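Local coordinates for protein geranyltranstransferase (IspA) (Helicobacter pylori, PDB 3LLW) that probably acts as a magnesium-dependent prenyltransferase of isoprene biosynthesis, a member of the FPP/GGPP synthase family, at residues S9-E14 with R52-L57; F40-L45 with A113-T118. All coordinates share one frame; numbering follows the deposited sequence.

How the contacts relate
From the N terminus, helix 6-23 comes first, then helix 36-45, then helix 51-63. Contact 1 (9-14 with 52-57) brings the first and third of these together and so closes a loop of 37 residues in which helix 36-45 lies. Contact 2 (40-45 with 113-118) starts inside that loop but reaches beyond it, to the break between helices 111-114 and 117-137, closing a loop of 67 residues. The segments alternate along the chain, so the two loops cross. Contact 1 is buried packing between helices; contact 2 is a polar link at the surface. Their centres lie 27 Å apart, and they do not touch.

Contact 1 of 2, residues S9-E14 with R52-L57; sequences SFYYNE and RPKLFL. With SO4 (sulfate ion), chain F.
Tyr11 of helix 6-23 reaches across to Lys54 and Leu57 of helix 51-63, a packing of two helices within the mainly helical prenyl synthase fold. The local axes approach to 10.4 Å and run roughly antiparallel, at 144°, a spacing wide enough for an aromatic ring. Arg52, in the first turn of helix 51-63, turns its side chain away from the interface: its NH2 donates a hydrogen bond to O2 of a sulfate ion, probably from the crystallisation liquor, which sits at the guanidinium edge. Pro53, early in its helix, turns its ring to Glu84 of helix 73-94. At Lys54 the backbone takes part, for the hydroxyl OH of Tyr11 donates a hydrogen bond of 2.8 Å to Lys54 O. The donor stands well above the carbonyl plane, 49° out of it. The aliphatic root of Lys54 adds its CB, 3.7 Å from Tyr11 OH, while the chain, extended beyond CG, leads NZ away to a weak hydrogen bond with the backbone O of Lys49. Leu55 and Phe56 turn their apolar side chains to other helices, Leu55 to 178-204 and 287-301, Phe56 to 73-94. Leu57 points back toward helix 6-23, where Glu14 adds only its backbone O, 4.2 Å from Leu57 CD1; the carboxylate of the buried Glu14 is instead hydrogen-bonded through OE1 to Gln73 and Tyr69. Tyr11 turns its CG opposite the backbone N (chi1 162°), which extends its ring between the helices, and Leu57 CB lies in the ring plane, at the edge, 4.0 Å from Tyr11 CE1.

Contact 2 of 2, residues F40-L45 with A113-T118; sequences FFEMVL and AKYDET
Glu42 holds two partners with one carboxylate, Lys114 through OE2 and Tyr115 through OE1. Its side chain is stretched out, with chi1 at -162° and chi2 at 173°, and this carries the acid from helix 36-45 across the gap between the backbones, whose nearest CA atoms, those of Glu42 and Lys114, are 10.9 Å apart. Lys114 answers with a chain extended through all four torsions, and its NZ forms a salt bridge of 2.9 Å with Glu42 OE2, coming from above the carboxylate plane. A long, flexible lysine suits this exposed position. The contact joins helix 36-45 to the short connection in the helical bundle where helix 111-114 ends and Asp116 serves as N-cap of helix 117-137. Tyr115, the first residue to leave the helical backbone, meets Glu42 from the opposite direction; its OH donates to the syn lone pair of Glu42 OE1 at 2.6 Å. Carboxylate and ring planes stand 79° apart, with OE1 at the ring edge. The stiff ring gives the hydroxyl its reach, and one face of it is covered by Lys114 CG, 4.0 Å above the ring plane of Tyr115 and over its centre.

Contact 1 of 2, residues S9-E14 with R52-L57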
ATOM      1  N   SER A   9     -15.746 -17.022 -25.589  1.00 59.54           N
ATOM      2  CA  SER A   9     -16.639 -17.801 -24.736  1.00 56.23           C
ATOM      3  C   SER A   9     -15.887 -18.246 -23.495  1.00 53.13           C
ATOM      4  O   SER A   9     -16.445 -18.264 -22.390  1.00 50.44           O
ATOM      5  CB  SER A   9     -17.161 -19.030 -25.493  1.00 55.55           C
ATOM      6  OG  SER A   9     -18.302 -19.572 -24.863  1.00 61.99           O
ATOM      7  N   PHE A  10     -14.618 -18.608 -23.699  1.00 46.17           N
ATOM      8  CA  PHE A  10     -13.714 -18.999 -22.625  1.00 50.22           C
ATOM      9  C   PHE A  10     -13.455 -17.822 -21.677  1.00 51.06           C
ATOM     10  O   PHE A  10     -13.417 -17.992 -20.457  1.00 53.29           O
ATOM     11  CB  PHE A  10     -12.396 -19.511 -23.215  1.00 50.81           C
ATOM     12  CG  PHE A  10     -11.317 -19.729 -22.199  1.00 56.10           C
ATOM     13  CD1 PHE A  10     -11.295 -20.887 -21.433  1.00 61.92           C
ATOM     14  CD2 PHE A  10     -10.309 -18.784 -22.022  1.00 55.63           C
ATOM     15  CE1 PHE A  10     -10.291 -21.098 -20.487  1.00 66.52           C
ATOM     16  CE2 PHE A  10      -9.304 -18.984 -21.075  1.00 60.15           C
ATOM     17  CZ  PHE A  10      -9.296 -20.143 -20.308  1.00 55.47           C
ATOM     18  N   TYR A  11     -13.271 -16.640 -22.264  1.00 52.06           N
ATOM     19  CA  TYR A  11     -13.012 -15.417 -21.522  1.00 51.07           C
ATOM     20  C   TYR A  11     -14.206 -14.995 -20.672  1.00 51.89           C
ATOM     21  O   TYR A  11     -14.038 -14.667 -19.494  1.00 58.71           O
ATOM     22  CB  TYR A  11     -12.581 -14.290 -22.469  1.00 50.12           C
ATOM     23  CG  TYR A  11     -12.705 -12.901 -21.871  1.00 54.78           C
ATOM     24  CD1 TYR A  11     -11.946 -12.523 -20.753  1.00 52.68           C
ATOM     25  CD2 TYR A  11     -13.574 -11.963 -22.423  1.00 53.52           C
ATOM     26  CE1 TYR A  11     -12.063 -11.274 -20.204  1.00 44.95           C
ATOM     27  CE2 TYR A  11     -13.684 -10.695 -21.885  1.00 55.11           C
ATOM     28  CZ  TYR A  11     -12.926 -10.359 -20.772  1.00 51.79           C
ATOM     29  OH  TYR A  11     -13.033  -9.106 -20.227  1.00 50.92           O
ATOM     30  N   TYR A  12     -15.401 -15.017 -21.254  1.00 53.82           N
ATOM     31  CA  TYR A  12     -16.623 -14.676 -20.514  1.00 55.87           C
ATOM     32  C   TYR A  12     -16.845 -15.584 -19.305  1.00 54.69           C
ATOM     33  O   TYR A  12     -17.359 -15.154 -18.271  1.00 54.80           O
ATOM     34  CB  TYR A  12     -17.851 -14.735 -21.427  1.00 58.92           C
ATOM     35  CG  TYR A  12     -18.038 -13.530 -22.325  1.00 61.41           C
ATOM     36  CD1 TYR A  12     -17.557 -12.271 -21.957  1.00 56.54           C
ATOM     37  CD2 TYR A  12     -18.723 -13.643 -23.536  1.00 57.82           C
ATOM     38  CE1 TYR A  12     -17.734 -11.163 -22.775  1.00 57.04           C
ATOM     39  CE2 TYR A  12     -18.914 -12.537 -24.360  1.00 61.24           C
ATOM     40  CZ  TYR A  12     -18.419 -11.300 -23.971  1.00 63.72           C
ATOM     41  OH  TYR A  12     -18.602 -10.199 -24.780  1.00 68.43           O
ATOM     42  N   ASN A  13     -16.445 -16.838 -19.450  1.00 51.79           N
ATOM     43  CA  ASN A  13     -16.594 -17.813 -18.397  1.00 54.69           C
ATOM     44  C   ASN A  13     -15.559 -17.603 -17.279  1.00 56.18           C
ATOM     45  O   ASN A  13     -15.871 -17.807 -16.104  1.00 54.77           O
ATOM     46  CB  ASN A  13     -16.526 -19.222 -18.989  1.00 52.06           C
ATOM     47  CG  ASN A  13     -16.781 -20.297 -17.972  1.00 51.56           C
ATOM     48  OD1 ASN A  13     -16.006 -21.249 -17.866  1.00 53.95           O
ATOM     49  ND2 ASN A  13     -17.861 -20.154 -17.202  1.00 52.42           N
ATOM     50  N   GLU A  14     -14.344 -17.187 -17.648  1.00 52.37           N
ATOM     51  CA  GLU A  14     -13.326 -16.823 -16.656  1.00 54.12           C
ATOM     52  C   GLU A  14     -13.702 -15.603 -15.811  1.00 49.25           C
ATOM     53  O   GLU A  14     -13.373 -15.543 -14.633  1.00 54.94           O
ATOM     54  CB  GLU A  14     -11.957 -16.634 -17.302  1.00 51.08           C
ATOM     55  CG  GLU A  14     -11.330 -17.954 -17.740  1.00 64.84           C
ATOM     56  CD  GLU A  14     -11.352 -19.011 -16.633  1.00 71.44           C
ATOM     57  OE1 GLU A  14     -10.881 -18.710 -15.511  1.00 72.96           O
ATOM     58  OE2 GLU A  14     -11.834 -20.139 -16.887  1.00 68.54           O
ATOM     59  N   ARG A  52     -12.073  -3.421 -14.055  1.00 43.62           N
ATOM     60  CA  ARG A  52     -10.623  -3.544 -14.076  1.00 44.12           C
ATOM     61  C   ARG A  52     -10.106  -4.986 -14.111  1.00 43.18           C
ATOM     62  O   ARG A  52      -9.255  -5.273 -14.945  1.00 42.89           O
ATOM     63  CB  ARG A  52      -9.963  -2.706 -12.970  1.00 40.77           C
ATOM     64  CG  ARG A  52     -10.077  -1.230 -13.212  1.00 48.79           C
ATOM     65  CD  ARG A  52     -10.505  -0.513 -11.946  1.00 46.71           C
ATOM     66  NE  ARG A  52     -10.858   0.866 -12.241  1.00 45.29           N
ATOM     67  CZ  ARG A  52     -12.105   1.312 -12.351  1.00 57.80           C
ATOM     68  NH1 ARG A  52     -12.309   2.585 -12.635  1.00 52.89           N
ATOM     69  NH2 ARG A  52     -13.144   0.496 -12.159  1.00 52.82           N
ATOM     70  N   PRO A  53     -10.599  -5.887 -13.218  1.00 41.38           N
ATOM     71  CA  PRO A  53     -10.226  -7.283 -13.425  1.00 43.17           C
ATOM     72  C   PRO A  53     -10.637  -7.857 -14.784  1.00 45.72           C
ATOM     73  O   PRO A  53      -9.871  -8.626 -15.371  1.00 41.51           O
ATOM     74  CB  PRO A  53     -10.945  -8.016 -12.293  1.00 40.00           C
ATOM     75  CG  PRO A  53     -11.168  -6.993 -11.251  1.00 42.16           C
ATOM     76  CD  PRO A  53     -11.421  -5.732 -11.999  1.00 43.52           C
ATOM     77  N   LYS A  54     -11.807  -7.479 -15.296  1.00 42.82           N
ATOM     78  CA  LYS A  54     -12.189  -7.890 -16.657  1.00 44.09           C
ATOM     79  C   LYS A  54     -11.203  -7.425 -17.729  1.00 45.96           C
ATOM     80  O   LYS A  54     -10.913  -8.175 -18.661  1.00 43.08           O
ATOM     81  CB  LYS A  54     -13.599  -7.441 -17.007  1.00 45.90           C
ATOM     82  CG  LYS A  54     -14.672  -8.280 -16.345  1.00 48.69           C
ATOM     83  CD  LYS A  54     -16.034  -7.630 -16.460  1.00 52.16           C
ATOM     84  CE  LYS A  54     -17.040  -8.398 -15.602  1.00 58.57           C
ATOM     85  NZ  LYS A  54     -18.433  -8.002 -15.866  1.00 55.66           N
ATOM     86  N   LEU A  55     -10.676  -6.208 -17.594  1.00 46.61           N
ATOM     87  CA  LEU A  55      -9.654  -5.713 -18.528  1.00 47.89           C
ATOM     88  C   LEU A  55      -8.374  -6.522 -18.426  1.00 46.84           C
ATOM     89  O   LEU A  55      -7.760  -6.831 -19.440  1.00 51.03           O
ATOM     90  CB  LEU A  55      -9.328  -4.246 -18.252  1.00 52.69           C
ATOM     91  CG  LEU A  55     -10.339  -3.177 -18.645  1.00 51.56           C
ATOM     92  CD1 LEU A  55     -10.031  -1.912 -17.847  1.00 34.25           C
ATOM     93  CD2 LEU A  55     -10.254  -2.928 -20.143  1.00 55.97           C
ATOM     94  N   PHE A  56      -7.981  -6.842 -17.188  1.00 45.50           N
ATOM     95  CA  PHE A  56      -6.812  -7.660 -16.894  1.00 41.69           C
ATOM     96  C   PHE A  56      -6.946  -9.020 -17.555  1.00 45.96           C
ATOM     97  O   PHE A  56      -6.034  -9.495 -18.264  1.00 36.52           O
ATOM     98  CB  PHE A  56      -6.644  -7.827 -15.366  1.00 41.00           C
ATOM     99  CG  PHE A  56      -5.588  -8.837 -14.975  1.00 44.41           C
ATOM    100  CD1 PHE A  56      -5.946 -10.052 -14.407  1.00 37.35           C
ATOM    101  CD2 PHE A  56      -4.231  -8.578 -15.198  1.00 43.24           C
ATOM    102  CE1 PHE A  56      -4.970 -10.991 -14.053  1.00 48.46           C
ATOM    103  CE2 PHE A  56      -3.253  -9.517 -14.847  1.00 36.98           C
ATOM    104  CZ  PHE A  56      -3.619 -10.725 -14.294  1.00 34.95           C
ATOM    105  N   LEU A  57      -8.097  -9.641 -17.312  1.00 38.17           N
ATOM    106  CA  LEU A  57      -8.394 -10.966 -17.849  1.00 47.23           C
ATOM    107  C   LEU A  57      -8.612 -10.992 -19.365  1.00 44.00           C
ATOM    108  O   LEU A  57      -8.321 -11.990 -19.998  1.00 47.72           O
ATOM    109  CB  LEU A  57      -9.574 -11.592 -17.118  1.00 44.40           C
ATOM    110  CG  LEU A  57      -9.320 -12.004 -15.673  1.00 46.78           C
ATOM    111  CD1 LEU A  57     -10.656 -12.292 -14.962  1.00 39.87           C
ATOM    112  CD2 LEU A  57      -8.404 -13.216 -15.636  1.00 33.61           C
TER
HETATM  113  S   SO4 F 311     -16.725  -0.224 -11.576  1.00106.09           S
HETATM  114  O1  SO4 F 311     -17.058  -0.098 -10.147  1.00 96.07           O
HETATM  115  O2  SO4 F 311     -15.927   0.925 -12.012  1.00 99.73           O
HETATM  116  O3  SO4 F 311     -15.989  -1.467 -11.842  1.00 79.54           O
HETATM  117  O4  SO4 F 311     -17.969  -0.222 -12.344  1.00105.47           O

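Contact 2 of 2, residues F40-L45 with A113-T118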
ATOM      1  N   PHE A  40     -13.676  -5.791   6.725  1.00 43.30           N
ATOM      2  CA  PHE A  40     -12.520  -5.763   5.813  1.00 45.13           C
ATOM      3  C   PHE A  40     -12.882  -5.911   4.333  1.00 43.27           C
ATOM      4  O   PHE A  40     -12.504  -5.070   3.529  1.00 48.14           O
ATOM      5  CB  PHE A  40     -11.471  -6.819   6.211  1.00 42.84           C
ATOM      6  CG  PHE A  40     -10.274  -6.869   5.294  1.00 46.59           C
ATOM      7  CD1 PHE A  40      -9.448  -5.748   5.131  1.00 41.87           C
ATOM      8  CD2 PHE A  40      -9.966  -8.035   4.597  1.00 39.29           C
ATOM      9  CE1 PHE A  40      -8.342  -5.795   4.293  1.00 38.22           C
ATOM     10  CE2 PHE A  40      -8.856  -8.096   3.749  1.00 43.07           C
ATOM     11  CZ  PHE A  40      -8.042  -6.983   3.594  1.00 46.26           C
ATOM     12  N   PHE A  41     -13.624  -6.964   3.987  1.00 44.44           N
ATOM     13  CA  PHE A  41     -13.903  -7.282   2.589  1.00 42.32           C
ATOM     14  C   PHE A  41     -15.300  -6.861   2.128  1.00 43.76           C
ATOM     15  O   PHE A  41     -15.625  -6.949   0.944  1.00 45.35           O
ATOM     16  CB  PHE A  41     -13.685  -8.774   2.354  1.00 48.23           C
ATOM     17  CG  PHE A  41     -12.956  -9.091   1.069  1.00 52.52           C
ATOM     18  CD1 PHE A  41     -11.643  -8.654   0.864  1.00 53.56           C
ATOM     19  CD2 PHE A  41     -13.574  -9.847   0.075  1.00 56.39           C
ATOM     20  CE1 PHE A  41     -10.952  -8.960  -0.325  1.00 46.08           C
ATOM     21  CE2 PHE A  41     -12.902 -10.161  -1.113  1.00 51.80           C
ATOM     22  CZ  PHE A  41     -11.586  -9.715  -1.313  1.00 54.52           C
ATOM     23  N   GLU A  42     -16.110  -6.395   3.072  1.00 43.83           N
ATOM     24  CA  GLU A  42     -17.505  -6.048   2.846  1.00 47.27           C
ATOM     25  C   GLU A  42     -17.757  -5.171   1.610  1.00 49.07           C
ATOM     26  O   GLU A  42     -18.633  -5.482   0.800  1.00 49.47           O
ATOM     27  CB  GLU A  42     -18.065  -5.360   4.100  1.00 48.54           C
ATOM     28  CG  GLU A  42     -19.571  -5.346   4.170  1.00 55.00           C
ATOM     29  CD  GLU A  42     -20.102  -4.815   5.497  1.00 60.50           C
ATOM     30  OE1 GLU A  42     -19.473  -5.075   6.548  1.00 66.85           O
ATOM     31  OE2 GLU A  42     -21.159  -4.151   5.485  1.00 66.17           O
ATOM     32  N   MET A  43     -16.989  -4.086   1.465  1.00 48.84           N
ATOM     33  CA  MET A  43     -17.136  -3.181   0.319  1.00 43.68           C
ATOM     34  C   MET A  43     -16.577  -3.780  -0.986  1.00 37.96           C
ATOM     35  O   MET A  43     -16.919  -3.319  -2.081  1.00 40.00           O
ATOM     36  CB  MET A  43     -16.504  -1.811   0.600  1.00 38.15           C
ATOM     37  CG  MET A  43     -17.071  -1.071   1.805  1.00 53.95           C
ATOM     38  SD  MET A  43     -18.876  -0.934   1.853  1.00 46.52           S
ATOM     39  CE  MET A  43     -19.287  -1.898   3.260  1.00 57.28           C
ATOM     40  N   VAL A  44     -15.728  -4.799  -0.883  1.00 38.57           N
ATOM     41  CA  VAL A  44     -15.263  -5.498  -2.090  1.00 43.91           C
ATOM     42  C   VAL A  44     -16.381  -6.428  -2.564  1.00 49.96           C
ATOM     43  O   VAL A  44     -16.654  -6.522  -3.762  1.00 50.56           O
ATOM     44  CB  VAL A  44     -13.961  -6.325  -1.859  1.00 39.28           C
ATOM     45  CG1 VAL A  44     -13.362  -6.805  -3.201  1.00 37.33           C
ATOM     46  CG2 VAL A  44     -12.944  -5.517  -1.088  1.00 29.62           C
ATOM     47  N   LEU A  45     -17.033  -7.093  -1.607  1.00 55.61           N
ATOM     48  CA  LEU A  45     -18.131  -8.016  -1.910  1.00 59.15           C
ATOM     49  C   LEU A  45     -19.337  -7.284  -2.458  1.00 55.51           C
ATOM     50  O   LEU A  45     -19.960  -7.732  -3.416  1.00 58.53           O
ATOM     51  CB  LEU A  45     -18.540  -8.821  -0.672  1.00 55.80           C
ATOM     52  CG  LEU A  45     -17.520  -9.834  -0.152  1.00 65.26           C
ATOM     53  CD1 LEU A  45     -17.968 -10.432   1.168  1.00 59.92           C
ATOM     54  CD2 LEU A  45     -17.259 -10.933  -1.174  1.00 66.63           C
ATOM     55  N   ALA A 113     -20.830   4.951   7.850  1.00 54.28           N
ATOM     56  CA  ALA A 113     -22.236   4.978   8.211  1.00 55.21           C
ATOM     57  C   ALA A 113     -22.571   3.745   9.043  1.00 55.49           C
ATOM     58  O   ALA A 113     -23.191   3.859  10.110  1.00 59.67           O
ATOM     59  CB  ALA A 113     -23.118   5.054   6.967  1.00 47.73           C
ATOM     60  N   LYS A 114     -22.140   2.581   8.563  1.00 52.47           N
ATOM     61  CA  LYS A 114     -22.444   1.309   9.210  1.00 53.16           C
ATOM     62  C   LYS A 114     -21.677   1.119  10.512  1.00 56.78           C
ATOM     63  O   LYS A 114     -22.217   0.599  11.494  1.00 55.74           O
ATOM     64  CB  LYS A 114     -22.185   0.141   8.263  1.00 50.17           C
ATOM     65  CG  LYS A 114     -22.696  -1.192   8.802  1.00 51.80           C
ATOM     66  CD  LYS A 114     -22.572  -2.312   7.782  1.00 50.75           C
ATOM     67  CE  LYS A 114     -22.985  -3.645   8.399  1.00 56.73           C
ATOM     68  NZ  LYS A 114     -23.265  -4.679   7.374  1.00 51.26           N
ATOM     69  N   TYR A 115     -20.425   1.558  10.528  1.00 55.19           N
ATOM     70  CA  TYR A 115     -19.582   1.371  11.707  1.00 54.27           C
ATOM     71  C   TYR A 115     -19.184   2.712  12.307  1.00 56.50           C
ATOM     72  O   TYR A 115     -19.927   3.273  13.113  1.00 64.34           O
ATOM     73  CB  TYR A 115     -18.359   0.521  11.358  1.00 48.96           C
ATOM     74  CG  TYR A 115     -18.691  -0.830  10.766  1.00 44.15           C
ATOM     75  CD1 TYR A 115     -19.243  -1.850  11.558  1.00 46.56           C
ATOM     76  CD2 TYR A 115     -18.444  -1.100   9.421  1.00 46.01           C
ATOM     77  CE1 TYR A 115     -19.542  -3.104  11.018  1.00 39.19           C
ATOM     78  CE2 TYR A 115     -18.743  -2.338   8.869  1.00 40.48           C
ATOM     79  CZ  TYR A 115     -19.277  -3.340   9.671  1.00 52.33           C
ATOM     80  OH  TYR A 115     -19.564  -4.566   9.113  1.00 50.72           O
ATOM     81  N   ASP A 116     -18.021   3.223  11.905  1.00 55.73           N
ATOM     82  CA  ASP A 116     -17.561   4.560  12.283  1.00 54.23           C
ATOM     83  C   ASP A 116     -16.479   4.999  11.308  1.00 51.14           C
ATOM     84  O   ASP A 116     -16.008   4.193  10.504  1.00 55.96           O
ATOM     85  CB  ASP A 116     -17.044   4.590  13.731  1.00 59.22           C
ATOM     86  CG  ASP A 116     -16.082   3.449  14.036  1.00 75.08           C
ATOM     87  OD1 ASP A 116     -16.478   2.522  14.781  1.00 79.78           O
ATOM     88  OD2 ASP A 116     -14.936   3.476  13.527  1.00 80.48           O
ATOM     89  N   GLU A 117     -16.091   6.271  11.396  1.00 51.67           N
ATOM     90  CA  GLU A 117     -15.140   6.905  10.474  1.00 48.28           C
ATOM     91  C   GLU A 117     -13.768   6.236  10.496  1.00 43.72           C
ATOM     92  O   GLU A 117     -13.193   5.966   9.453  1.00 48.93           O
ATOM     93  CB  GLU A 117     -14.987   8.374  10.843  1.00 48.44           C
ATOM     94  CG  GLU A 117     -14.780   9.310   9.679  1.00 54.88           C
ATOM     95  CD  GLU A 117     -15.031  10.765  10.054  1.00 70.96           C
ATOM     96  OE1 GLU A 117     -14.676  11.652   9.247  1.00 79.55           O
ATOM     97  OE2 GLU A 117     -15.584  11.026  11.150  1.00 72.59           O
ATOM     98  N   THR A 118     -13.278   5.980  11.706  1.00 46.05           N
ATOM     99  CA  THR A 118     -11.984   5.378  11.960  1.00 48.79           C
ATOM    100  C   THR A 118     -11.843   4.034  11.247  1.00 52.03           C
ATOM    101  O   THR A 118     -10.879   3.838  10.477  1.00 45.12           O
ATOM    102  CB  THR A 118     -11.740   5.262  13.481  1.00 52.38           C
ATOM    103  OG1 THR A 118     -11.474   6.569  14.003  1.00 55.26           O
ATOM    104  CG2 THR A 118     -10.549   4.382  13.784  1.00 55.38           C
TER